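Local coordinates for protein thiazoline oxidase/subtilisin-like protease (PDB 4H6X) that probably cleaves patellamide precursor peptides and joins the ends of the released segment into a ring, as a subtilisin-like transamidating protease, at residues 31-39 / 163-174; 194-202 / 297-305. All coordinates share one frame; numbering follows the deposited sequence.

Interaction 1: residues 31-39 / 163-174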
ATOM      1  N   PRO A  31       2.821  -9.860  13.467  1.00 37.03           N
ATOM      2  CA  PRO A  31       2.506  -8.629  14.207  1.00 35.97           C
ATOM      3  C   PRO A  31       3.717  -7.851  14.725  1.00 35.45           C
ATOM      4  O   PRO A  31       3.546  -6.742  15.230  1.00 33.92           O
ATOM      5  CB  PRO A  31       1.640  -9.125  15.389  1.00 37.36           C
ATOM      6  CG  PRO A  31       1.844 -10.601  15.435  1.00 37.64           C
ATOM      7  CD  PRO A  31       2.085 -11.016  14.014  1.00 37.03           C
ATOM      8  N   GLN A  32       4.920  -8.419  14.613  1.00 33.92           N
ATOM      9  CA  GLN A  32       6.134  -7.673  14.944  1.00 36.89           C
ATOM     10  C   GLN A  32       6.540  -6.746  13.788  1.00 34.74           C
ATOM     11  O   GLN A  32       7.423  -5.900  13.941  1.00 35.72           O
ATOM     12  CB  GLN A  32       7.299  -8.613  15.296  1.00 40.09           C
ATOM     13  CG  GLN A  32       7.104  -9.434  16.560  1.00 42.91           C
ATOM     14  CD  GLN A  32       8.362 -10.188  16.952  1.00 48.34           C
ATOM     15  OE1 GLN A  32       9.412  -9.586  17.197  1.00 49.53           O
ATOM     16  NE2 GLN A  32       8.266 -11.512  17.014  1.00 48.30           N
ATOM     17  N   ILE A  33       5.911  -6.923  12.628  1.00 32.73           N
ATOM     18  CA  ILE A  33       6.176  -6.057  11.478  1.00 31.21           C
ATOM     19  C   ILE A  33       5.092  -4.982  11.460  1.00 29.86           C
ATOM     20  O   ILE A  33       3.898  -5.297  11.328  1.00 28.50           O
ATOM     21  CB  ILE A  33       6.188  -6.842  10.138  1.00 31.07           C
ATOM     22  CG1 ILE A  33       7.252  -7.959  10.158  1.00 32.05           C
ATOM     23  CG2 ILE A  33       6.403  -5.900   8.952  1.00 30.51           C
ATOM     24  CD1 ILE A  33       8.643  -7.488  10.524  1.00 31.42           C
ATOM     25  N   THR A  34       5.528  -3.733  11.604  1.00 28.74           N
ATOM     26  CA  THR A  34       4.642  -2.565  11.624  1.00 27.17           C
ATOM     27  C   THR A  34       4.724  -1.789  10.321  1.00 25.97           C
ATOM     28  O   THR A  34       5.814  -1.370   9.916  1.00 26.76           O
ATOM     29  CB  THR A  34       4.982  -1.631  12.809  1.00 27.42           C
ATOM     30  OG1 THR A  34       4.747  -2.341  14.029  1.00 27.17           O
ATOM     31  CG2 THR A  34       4.114  -0.338  12.770  1.00 27.59           C
ATOM     32  N   ILE A  35       3.572  -1.611   9.671  1.00 23.58           N
ATOM     33  CA  ILE A  35       3.468  -0.797   8.462  1.00 22.41           C
ATOM     34  C   ILE A  35       2.740   0.483   8.852  1.00 22.34           C
ATOM     35  O   ILE A  35       1.649   0.426   9.408  1.00 21.27           O
ATOM     36  CB  ILE A  35       2.654  -1.519   7.347  1.00 23.64           C
ATOM     37  CG1 ILE A  35       3.285  -2.884   6.986  1.00 22.98           C
ATOM     38  CG2 ILE A  35       2.506  -0.628   6.111  1.00 22.55           C
ATOM     39  CD1 ILE A  35       2.263  -3.933   6.565  1.00 23.16           C
ATOM     40  N   VAL A  36       3.354   1.634   8.573  1.00 22.93           N
ATOM     41  CA  VAL A  36       2.686   2.915   8.808  1.00 22.53           C
ATOM     42  C   VAL A  36       2.260   3.461   7.459  1.00 22.31           C
ATOM     43  O   VAL A  36       3.085   3.628   6.553  1.00 21.44           O
ATOM     44  CB  VAL A  36       3.570   3.934   9.571  1.00 22.79           C
ATOM     45  CG1 VAL A  36       2.822   5.249   9.771  1.00 21.57           C
ATOM     46  CG2 VAL A  36       3.986   3.367  10.929  1.00 22.70           C
ATOM     47  N   ILE A  37       0.971   3.757   7.343  1.00 22.11           N
ATOM     48  CA  ILE A  37       0.394   4.220   6.095  1.00 21.83           C
ATOM     49  C   ILE A  37       0.088   5.707   6.194  1.00 22.73           C
ATOM     50  O   ILE A  37      -0.790   6.136   6.971  1.00 22.92           O
ATOM     51  CB  ILE A  37      -0.891   3.424   5.750  1.00 21.86           C
ATOM     52  CG1 ILE A  37      -0.560   1.928   5.594  1.00 22.55           C
ATOM     53  CG2 ILE A  37      -1.559   3.963   4.491  1.00 20.13           C
ATOM     54  CD1 ILE A  37      -1.801   1.048   5.424  1.00 21.62           C
ATOM     55  N   ILE A  38       0.835   6.479   5.413  1.00 22.04           N
ATOM     56  CA  ILE A  38       0.646   7.914   5.314  1.00 22.47           C
ATOM     57  C   ILE A  38      -0.288   8.176   4.140  1.00 23.66           C
ATOM     58  O   ILE A  38       0.112   8.118   2.959  1.00 23.61           O
ATOM     59  CB  ILE A  38       2.002   8.660   5.191  1.00 21.52           C
ATOM     60  CG1 ILE A  38       2.878   8.349   6.422  1.00 21.04           C
ATOM     61  CG2 ILE A  38       1.779  10.159   4.978  1.00 21.66           C
ATOM     62  CD1 ILE A  38       4.300   8.910   6.355  1.00 21.10           C
ATOM     63  N   ASP A  39      -1.554   8.453   4.463  1.00 23.90           N
ATOM     64  CA  ASP A  39      -2.596   8.560   3.438  1.00 24.56           C
ATOM     65  C   ASP A  39      -3.780   9.261   4.102  1.00 25.20           C
ATOM     66  O   ASP A  39      -3.592   9.964   5.099  1.00 24.67           O
ATOM     67  CB  ASP A  39      -2.975   7.145   2.946  1.00 25.64           C
ATOM     68  CG  ASP A  39      -3.683   7.141   1.582  1.00 29.35           C
ATOM     69  OD1 ASP A  39      -4.356   8.134   1.210  1.00 31.74           O
ATOM     70  OD2 ASP A  39      -3.605   6.101   0.895  1.00 29.28           O
ATOM     71  N   ALA A 163       6.201   8.545  12.062  1.00 21.09           N
ATOM     72  CA  ALA A 163       6.115   7.128  11.689  1.00 21.59           C
ATOM     73  C   ALA A 163       7.314   6.323  12.214  1.00 22.22           C
ATOM     74  O   ALA A 163       7.137   5.205  12.707  1.00 21.30           O
ATOM     75  CB  ALA A 163       6.018   6.988  10.181  1.00 21.32           C
ATOM     76  N   LEU A 164       8.518   6.890  12.093  1.00 22.45           N
ATOM     77  CA  LEU A 164       9.717   6.272  12.659  1.00 24.95           C
ATOM     78  C   LEU A 164       9.588   6.047  14.168  1.00 25.52           C
ATOM     79  O   LEU A 164       9.837   4.946  14.667  1.00 26.09           O
ATOM     80  CB  LEU A 164      10.957   7.122  12.366  1.00 24.34           C
ATOM     81  CG  LEU A 164      11.466   7.064  10.932  1.00 26.77           C
ATOM     82  CD1 LEU A 164      12.585   8.080  10.741  1.00 25.43           C
ATOM     83  CD2 LEU A 164      11.912   5.646  10.557  1.00 25.91           C
ATOM     84  N   GLU A 165       9.161   7.086  14.884  1.00 24.55           N
ATOM     85  CA  GLU A 165       8.989   6.986  16.324  1.00 25.58           C
ATOM     86  C   GLU A 165       7.913   5.975  16.724  1.00 25.17           C
ATOM     87  O   GLU A 165       7.975   5.363  17.792  1.00 23.66           O
ATOM     88  CB  GLU A 165       8.690   8.374  16.920  1.00 26.48           C
ATOM     89  CG  GLU A 165       8.949   8.444  18.411  1.00 31.84           C
ATOM     90  CD  GLU A 165      10.410   8.156  18.740  1.00 31.99           C
ATOM     91  OE1 GLU A 165      11.276   8.358  17.873  1.00 31.93           O
ATOM     92  OE2 GLU A 165      10.681   7.716  19.860  1.00 37.04           O
ATOM     93  N   LEU A 166       6.927   5.790  15.855  1.00 25.99           N
ATOM     94  CA  LEU A 166       5.887   4.792  16.084  1.00 24.77           C
ATOM     95  C   LEU A 166       6.345   3.335  15.871  1.00 25.99           C
ATOM     96  O   LEU A 166       5.592   2.406  16.142  1.00 26.68           O
ATOM     97  CB  LEU A 166       4.660   5.110  15.217  1.00 25.47           C
ATOM     98  CG  LEU A 166       3.944   6.427  15.528  1.00 25.72           C
ATOM     99  CD1 LEU A 166       2.937   6.726  14.431  1.00 25.97           C
ATOM    100  CD2 LEU A 166       3.272   6.376  16.903  1.00 26.18           C
ATOM    101  N   GLY A 167       7.572   3.128  15.409  1.00 26.03           N
ATOM    102  CA  GLY A 167       8.068   1.752  15.233  1.00 27.49           C
ATOM    103  C   GLY A 167       7.863   1.149  13.846  1.00 27.20           C
ATOM    104  O   GLY A 167       7.889  -0.076  13.690  1.00 26.76           O
ATOM    105  N   ALA A 168       7.666   2.000  12.837  1.00 25.23           N
ATOM    106  CA  ALA A 168       7.524   1.530  11.470  1.00 25.68           C
ATOM    107  C   ALA A 168       8.732   0.683  11.086  1.00 26.26           C
ATOM    108  O   ALA A 168       9.881   1.068  11.361  1.00 24.80           O
ATOM    109  CB  ALA A 168       7.405   2.697  10.499  1.00 25.12           C
ATOM    110  N   ASN A 169       8.437  -0.467  10.486  1.00 24.86           N
ATOM    111  CA  ASN A 169       9.379  -1.239   9.693  1.00 24.94           C
ATOM    112  C   ASN A 169       9.267  -0.813   8.232  1.00 25.03           C
ATOM    113  O   ASN A 169      10.256  -0.822   7.486  1.00 24.81           O
ATOM    114  CB  ASN A 169       9.069  -2.737   9.830  1.00 26.51           C
ATOM    115  CG  ASN A 169       9.403  -3.272  11.220  1.00 27.12           C
ATOM    116  OD1 ASN A 169      10.568  -3.306  11.616  1.00 31.10           O
ATOM    117  ND2 ASN A 169       8.389  -3.646  11.974  1.00 25.89           N
ATOM    118  N   ILE A 170       8.043  -0.466   7.833  1.00 22.33           N
ATOM    119  CA  ILE A 170       7.744   0.005   6.478  1.00 22.71           C
ATOM    120  C   ILE A 170       6.861   1.233   6.616  1.00 22.06           C
ATOM    121  O   ILE A 170       5.917   1.226   7.396  1.00 22.76           O
ATOM    122  CB  ILE A 170       7.000  -1.051   5.640  1.00 21.20           C
ATOM    123  CG1 ILE A 170       7.789  -2.377   5.596  1.00 20.99           C
ATOM    124  CG2 ILE A 170       6.718  -0.542   4.215  1.00 20.52           C
ATOM    125  CD1 ILE A 170       7.069  -3.495   4.838  1.00 20.87           C
ATOM    126  N   ILE A 171       7.194   2.274   5.868  1.00 21.97           N
ATOM    127  CA  ILE A 171       6.361   3.458   5.746  1.00 21.93           C
ATOM    128  C   ILE A 171       5.858   3.506   4.303  1.00 22.96           C
ATOM    129  O   ILE A 171       6.653   3.604   3.356  1.00 23.31           O
ATOM    130  CB  ILE A 171       7.142   4.754   6.072  1.00 22.33           C
ATOM    131  CG1 ILE A 171       7.734   4.691   7.490  1.00 22.90           C
ATOM    132  CG2 ILE A 171       6.242   5.977   5.875  1.00 23.26           C
ATOM    133  CD1 ILE A 171       8.732   5.802   7.843  1.00 24.31           C
ATOM    134  N   HIS A 172       4.542   3.403   4.150  1.00 21.76           N
ATOM    135  CA  HIS A 172       3.892   3.532   2.858  1.00 23.82           C
ATOM    136  C   HIS A 172       3.404   4.970   2.642  1.00 25.32           C
ATOM    137  O   HIS A 172       2.509   5.436   3.369  1.00 25.36           O
ATOM    138  CB  HIS A 172       2.715   2.551   2.770  1.00 23.93           C
ATOM    139  CG  HIS A 172       2.109   2.463   1.406  1.00 24.12           C
ATOM    140  ND1 HIS A 172       1.127   3.328   0.969  1.00 25.24           N
ATOM    141  CD2 HIS A 172       2.345   1.613   0.382  1.00 24.40           C
ATOM    142  CE1 HIS A 172       0.790   3.020  -0.271  1.00 23.97           C
ATOM    143  NE2 HIS A 172       1.524   1.991  -0.654  1.00 26.94           N
ATOM    144  N   CYS A 173       3.993   5.665   1.665  1.00 27.58           N
ATOM    145  CA  CYS A 173       3.615   7.053   1.335  1.00 33.42           C
ATOM    146  C   CYS A 173       2.912   7.140  -0.004  1.00 37.56           C
ATOM    147  O   CYS A 173       3.463   6.711  -1.018  1.00 39.03           O
ATOM    148  CB  CYS A 173       4.826   7.994   1.240  1.00 36.06           C
ATOM    149  SG  CYS A 173       6.189   7.751   2.382  1.00 41.25           S
ATOM    150  N   ALA A 174       1.714   7.728   0.001  1.00 45.77           N
ATOM    151  CA  ALA A 174       0.974   8.113  -1.217  1.00 46.79           C
ATOM    152  C   ALA A 174       0.726   6.923  -2.138  1.00 49.45           C
ATOM    153  O   ALA A 174      -0.323   6.821  -2.766  1.00 49.12           O
ATOM    154  CB  ALA A 174       1.687   9.239  -1.965  1.00 49.44           C
TER
HETATM  155  O   HOH W   1       7.518  -3.051  14.539  1.00 56.46           O

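Interaction 2: residues 194-202 / 297-305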
ATOM      1  N   LYS A 194      17.022   9.325   6.737  1.00 31.35           N
ATOM      2  CA  LYS A 194      16.944   8.791   8.099  1.00 31.18           C
ATOM      3  C   LYS A 194      16.243   7.422   8.160  1.00 29.64           C
ATOM      4  O   LYS A 194      16.616   6.568   8.970  1.00 29.56           O
ATOM      5  CB  LYS A 194      16.284   9.804   9.059  1.00 32.00           C
ATOM      6  CG  LYS A 194      16.211   9.336  10.511  1.00 35.39           C
ATOM      7  CD  LYS A 194      15.947  10.475  11.493  1.00 36.25           C
ATOM      8  CE  LYS A 194      16.194  10.039  12.937  1.00 37.46           C
ATOM      9  NZ  LYS A 194      15.856  11.103  13.934  1.00 35.66           N
ATOM     10  N   CYS A 195      15.225   7.226   7.319  1.00 29.77           N
ATOM     11  CA  CYS A 195      14.570   5.921   7.211  1.00 29.96           C
ATOM     12  C   CYS A 195      15.594   4.859   6.787  1.00 30.25           C
ATOM     13  O   CYS A 195      15.757   3.846   7.463  1.00 27.93           O
ATOM     14  CB  CYS A 195      13.400   5.969   6.223  1.00 29.32           C
ATOM     15  SG  CYS A 195      11.981   6.938   6.801  1.00 28.99           S
ATOM     16  N   GLN A 196      16.287   5.124   5.686  1.00 32.91           N
ATOM     17  CA  GLN A 196      17.310   4.206   5.165  1.00 36.49           C
ATOM     18  C   GLN A 196      18.400   3.933   6.203  1.00 36.36           C
ATOM     19  O   GLN A 196      18.805   2.789   6.399  1.00 35.04           O
ATOM     20  CB  GLN A 196      17.914   4.747   3.865  1.00 39.12           C
ATOM     21  CG  GLN A 196      18.865   3.767   3.168  1.00 44.58           C
ATOM     22  CD  GLN A 196      19.425   4.294   1.854  1.00 47.55           C
ATOM     23  OE1 GLN A 196      18.980   5.323   1.336  1.00 51.08           O
ATOM     24  NE2 GLN A 196      20.410   3.586   1.306  1.00 49.79           N
ATOM     25  N   ASP A 197      18.836   4.980   6.899  1.00 37.95           N
ATOM     26  CA  ASP A 197      19.866   4.845   7.929  1.00 38.46           C
ATOM     27  C   ASP A 197      19.393   4.059   9.140  1.00 38.27           C
ATOM     28  O   ASP A 197      20.216   3.575   9.926  1.00 38.20           O
ATOM     29  CB  ASP A 197      20.365   6.217   8.390  1.00 40.85           C
ATOM     30  CG  ASP A 197      21.214   6.906   7.351  1.00 42.80           C
ATOM     31  OD1 ASP A 197      21.829   6.212   6.517  1.00 46.33           O
ATOM     32  OD2 ASP A 197      21.256   8.151   7.359  1.00 46.47           O
ATOM     33  N   ASN A 198      18.075   3.933   9.299  1.00 34.59           N
ATOM     34  CA  ASN A 198      17.529   3.243  10.456  1.00 33.21           C
ATOM     35  C   ASN A 198      16.778   1.969  10.154  1.00 33.13           C
ATOM     36  O   ASN A 198      15.935   1.541  10.948  1.00 34.03           O
ATOM     37  CB  ASN A 198      16.653   4.189  11.264  1.00 36.43           C
ATOM     38  CG  ASN A 198      17.474   5.124  12.112  1.00 37.20           C
ATOM     39  OD1 ASN A 198      17.934   4.748  13.182  1.00 41.02           O
ATOM     40  ND2 ASN A 198      17.682   6.337  11.629  1.00 37.21           N
ATOM     41  N   ASN A 199      17.065   1.374   9.001  1.00 31.73           N
ATOM     42  CA  ASN A 199      16.514   0.060   8.667  1.00 32.64           C
ATOM     43  C   ASN A 199      14.980   0.081   8.445  1.00 30.64           C
ATOM     44  O   ASN A 199      14.282  -0.862   8.780  1.00 31.81           O
ATOM     45  CB  ASN A 199      16.928  -0.967   9.746  1.00 34.05           C
ATOM     46  CG  ASN A 199      16.582  -2.401   9.366  1.00 35.73           C
ATOM     47  OD1 ASN A 199      16.672  -2.786   8.195  1.00 36.42           O
ATOM     48  ND2 ASN A 199      16.175  -3.191  10.354  1.00 31.97           N
ATOM     49  N   VAL A 200      14.475   1.170   7.875  1.00 29.94           N
ATOM     50  CA  VAL A 200      13.042   1.326   7.607  1.00 27.82           C
ATOM     51  C   VAL A 200      12.836   1.530   6.118  1.00 26.88           C
ATOM     52  O   VAL A 200      13.415   2.443   5.523  1.00 25.98           O
ATOM     53  CB  VAL A 200      12.428   2.514   8.393  1.00 26.72           C
ATOM     54  CG1 VAL A 200      10.925   2.657   8.089  1.00 24.90           C
ATOM     55  CG2 VAL A 200      12.667   2.319   9.882  1.00 24.78           C
ATOM     56  N   LEU A 201      12.008   0.671   5.524  1.00 26.23           N
ATOM     57  CA  LEU A 201      11.703   0.742   4.091  1.00 24.77           C
ATOM     58  C   LEU A 201      10.606   1.776   3.799  1.00 25.71           C
ATOM     59  O   LEU A 201       9.552   1.753   4.436  1.00 26.30           O
ATOM     60  CB  LEU A 201      11.238  -0.642   3.590  1.00 23.31           C
ATOM     61  CG  LEU A 201      10.888  -0.803   2.104  1.00 24.82           C
ATOM     62  CD1 LEU A 201      12.103  -0.549   1.204  1.00 23.85           C
ATOM     63  CD2 LEU A 201      10.304  -2.189   1.849  1.00 24.53           C
ATOM     64  N   ILE A 202      10.857   2.632   2.810  1.00 25.18           N
ATOM     65  CA  ILE A 202       9.886   3.564   2.273  1.00 28.82           C
ATOM     66  C   ILE A 202       9.368   3.015   0.950  1.00 28.03           C
ATOM     67  O   ILE A 202      10.161   2.682   0.061  1.00 26.76           O
ATOM     68  CB  ILE A 202      10.517   4.959   2.007  1.00 30.70           C
ATOM     69  CG1 ILE A 202      10.986   5.619   3.306  1.00 30.41           C
ATOM     70  CG2 ILE A 202       9.555   5.859   1.238  1.00 32.08           C
ATOM     71  CD1 ILE A 202       9.867   6.162   4.170  1.00 34.69           C
ATOM     72  N   PRO A 297      16.986 -11.126  12.311  1.00 55.70           N
ATOM     73  CA  PRO A 297      16.550  -9.739  12.445  1.00 49.64           C
ATOM     74  C   PRO A 297      15.937  -9.208  11.146  1.00 44.49           C
ATOM     75  O   PRO A 297      16.309  -9.649  10.048  1.00 40.47           O
ATOM     76  CB  PRO A 297      17.848  -8.996  12.776  1.00 50.82           C
ATOM     77  CG  PRO A 297      18.922  -9.805  12.128  1.00 51.91           C
ATOM     78  CD  PRO A 297      18.448 -11.233  12.111  1.00 53.62           C
ATOM     79  N   VAL A 298      14.995  -8.278  11.281  1.00 41.38           N
ATOM     80  CA  VAL A 298      14.411  -7.588  10.132  1.00 39.93           C
ATOM     81  C   VAL A 298      15.514  -6.824   9.416  1.00 35.82           C
ATOM     82  O   VAL A 298      16.280  -6.101  10.038  1.00 36.15           O
ATOM     83  CB  VAL A 298      13.283  -6.622  10.561  1.00 42.67           C
ATOM     84  CG1 VAL A 298      12.759  -5.833   9.370  1.00 43.46           C
ATOM     85  CG2 VAL A 298      12.161  -7.395  11.228  1.00 43.07           C
ATOM     86  N   ASP A 299      15.607  -7.005   8.110  1.00 34.06           N
ATOM     87  CA  ASP A 299      16.603  -6.297   7.323  1.00 32.55           C
ATOM     88  C   ASP A 299      15.927  -5.733   6.081  1.00 31.30           C
ATOM     89  O   ASP A 299      15.716  -6.442   5.094  1.00 29.13           O
ATOM     90  CB  ASP A 299      17.755  -7.246   6.967  1.00 34.30           C
ATOM     91  CG  ASP A 299      18.925  -6.542   6.312  1.00 34.53           C
ATOM     92  OD1 ASP A 299      18.753  -5.451   5.729  1.00 33.62           O
ATOM     93  OD2 ASP A 299      20.032  -7.110   6.365  1.00 38.46           O
ATOM     94  N   ALA A 300      15.591  -4.445   6.152  1.00 31.82           N
ATOM     95  CA  ALA A 300      14.779  -3.765   5.140  1.00 31.74           C
ATOM     96  C   ALA A 300      15.507  -3.600   3.817  1.00 30.20           C
ATOM     97  O   ALA A 300      14.912  -3.767   2.752  1.00 29.10           O
ATOM     98  CB  ALA A 300      14.307  -2.405   5.660  1.00 33.36           C
ATOM     99  N   GLU A 301      16.791  -3.269   3.890  1.00 31.04           N
ATOM    100  CA  GLU A 301      17.617  -3.130   2.699  1.00 33.77           C
ATOM    101  C   GLU A 301      17.818  -4.481   1.993  1.00 30.63           C
ATOM    102  O   GLU A 301      17.868  -4.534   0.760  1.00 28.77           O
ATOM    103  CB  GLU A 301      18.957  -2.449   3.029  1.00 37.17           C
ATOM    104  CG  GLU A 301      19.819  -2.085   1.822  1.00 42.39           C
ATOM    105  CD  GLU A 301      19.221  -1.009   0.907  1.00 47.00           C
ATOM    106  OE1 GLU A 301      18.279  -0.279   1.305  1.00 48.69           O
ATOM    107  OE2 GLU A 301      19.704  -0.893  -0.240  1.00 51.87           O
ATOM    108  N   ALA A 302      17.905  -5.565   2.757  1.00 28.88           N
ATOM    109  CA  ALA A 302      18.037  -6.896   2.128  1.00 30.46           C
ATOM    110  C   ALA A 302      16.760  -7.207   1.338  1.00 29.77           C
ATOM    111  O   ALA A 302      16.827  -7.657   0.190  1.00 28.87           O
ATOM    112  CB  ALA A 302      18.329  -7.976   3.165  1.00 29.45           C
ATOM    113  N   VAL A 303      15.600  -6.915   1.939  1.00 28.20           N
ATOM    114  CA  VAL A 303      14.326  -7.144   1.263  1.00 27.04           C
ATOM    115  C   VAL A 303      14.259  -6.306  -0.002  1.00 25.14           C
ATOM    116  O   VAL A 303      13.982  -6.827  -1.080  1.00 25.16           O
ATOM    117  CB  VAL A 303      13.094  -6.884   2.170  1.00 26.93           C
ATOM    118  CG1 VAL A 303      11.807  -6.931   1.343  1.00 26.81           C
ATOM    119  CG2 VAL A 303      13.031  -7.920   3.279  1.00 26.07           C
ATOM    120  N   ARG A 304      14.563  -5.017   0.125  1.00 25.24           N
ATOM    121  CA  ARG A 304      14.511  -4.100  -1.013  1.00 26.42           C
ATOM    122  C   ARG A 304      15.423  -4.554  -2.154  1.00 27.40           C
ATOM    123  O   ARG A 304      15.007  -4.589  -3.312  1.00 26.34           O
ATOM    124  CB  ARG A 304      14.869  -2.665  -0.577  1.00 27.25           C
ATOM    125  CG  ARG A 304      14.564  -1.593  -1.619  1.00 30.43           C
ATOM    126  CD  ARG A 304      15.039  -0.210  -1.166  1.00 32.42           C
ATOM    127  NE  ARG A 304      16.478  -0.099  -1.357  1.00 35.11           N
ATOM    128  CZ  ARG A 304      17.069   0.410  -2.438  1.00 37.58           C
ATOM    129  NH1 ARG A 304      16.352   0.908  -3.441  1.00 38.74           N
ATOM    130  NH2 ARG A 304      18.391   0.421  -2.507  1.00 39.61           N
ATOM    131  N   THR A 305      16.664  -4.897  -1.830  1.00 27.76           N
ATOM    132  CA  THR A 305      17.632  -5.235  -2.881  1.00 29.02           C
ATOM    133  C   THR A 305      17.304  -6.593  -3.509  1.00 27.71           C
ATOM    134  O   THR A 305      17.428  -6.755  -4.722  1.00 28.28           O
ATOM    135  CB  THR A 305      19.096  -5.205  -2.363  1.00 31.52           C
ATOM    136  OG1 THR A 305      19.185  -5.933  -1.135  1.00 35.69           O
ATOM    137  CG2 THR A 305      19.536  -3.784  -2.109  1.00 32.63           C
TER
HETATM  138  O   HOH W   2      18.003  -2.021   6.346  1.00 39.43           O

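Interaction 1: residues 31-39 / 163-174
Val36 and Ile171 lie side by side where strands 34-39 and 170-173 run parallel, their axes 4.7 Å apart at closest and 19° askew. The ladder runs from Val36 N to Ile170 O (2.8 Å), then from His172 N to Val36 O and from Ile38 N to His172 O. At its N-terminal end Thr34 O takes two in-plane donors, Asn169 N at 2.8 Å and Ile170 N at 3.2 Å. These are central strands of the parallel sheet of the subtilisin fold; helix 154-165, part of the crossover from strand 133-138 to 170-173, packs over the face bearing Val36 and Ile38. There the forked Val36, CG1 anti to the backbone N (chi1 179°), sends one methyl to each of two alanines: CG1 meets Ala163 CB at 3.7 Å and CG2 meets Ala168 CB at 3.5 Å, a closeness that small methyls permit. Farther along, Ile38 CD1 touches Ile171 CG2 at 3.6 Å, the two side chains crossing at a slant. After the helix, Gly167 takes a positive phi in a Schellman motif, where a CB would be jammed against the preceding carbonyl O. Beside it a water joins Gly167 O, Gln32 O and Thr34 OG1, the hydroxyl also bonding Arg133, while Asn169 ND2 reaches Gln32 O weakly (3.1 Å).

Interaction 2: residues 194-202 / 297-305
The start of helix 300-309 docks on the turn between helix 187-197 and strand 201-205 through the carboxamide of Asn199, which meets the backbone of Val298 and Ala300. OD1 accepts from Ala300 N at 2.8 Å, an almost straight bond (171° at the hydrogen) with the donor tilted slightly from the amide's carbonyl plane. ND2 gives to Val298 O at 2.9 Å, approaching from above that peptide's carbonyl plane. Both ends of one amide are thus used, a task to which asparagine is well suited; it also tolerates the positive phi (68°) of this turn. Its CG stands anti to the backbone N (chi1 -171°), which carries the carboxamide across to the helix start. An alanine here has no carboxamide to offer Ala300 N and Val298 O, and the first turn of the helix would probably be held less firmly to the turn before strand 201-205. Asp299, the N-cap, meets Ala302 N through OD1 at 3.1 Å. Just beyond, Ala300 is small enough to let the helix come close, its CB lying 4.1 Å from Leu201 CB. Leu201 CD1 rests obliquely against the aliphatic part of Arg304, 3.8 Å from its CD, while the guanidinium grips Glu301 side-on, NE to OE1 and NH2 to OE2 (2.9 Å). Arg304 NH1 goes on to Glu248 and to Thr223 O, ahead of strand 224-229. Helix 273-293 backs the contact, Met288 meeting Ala300 and Ser284 meeting Leu201, while Val200 turns to Leu164 of helix 154-165.

In the fold
Interactions 1 and 2, their centres 12 Å apart, meet along one seam of the sheet. Strand 201-205 is the next neighbour of 170-173: Leu201 N lies 3.0 Å from Asn169 O and Leu201 O 2.8 Å from Ile171 N, both probable hydrogen bonds. Val298 of interaction 2 also touches Ile33 and Asn169 of interaction 1. The probable active site lies at the C-terminal end of strand 34-39, where Asp39 bonds His109, and with Ser274 the pair has the geometry of a subtilisin catalytic triad, whereas Asn199 CA is 21.6 Å from Asp39 CA. Helix 273-293, which carries Ser274, runs past both contacts, touching His172 in interaction 1 and Leu201 in interaction 2.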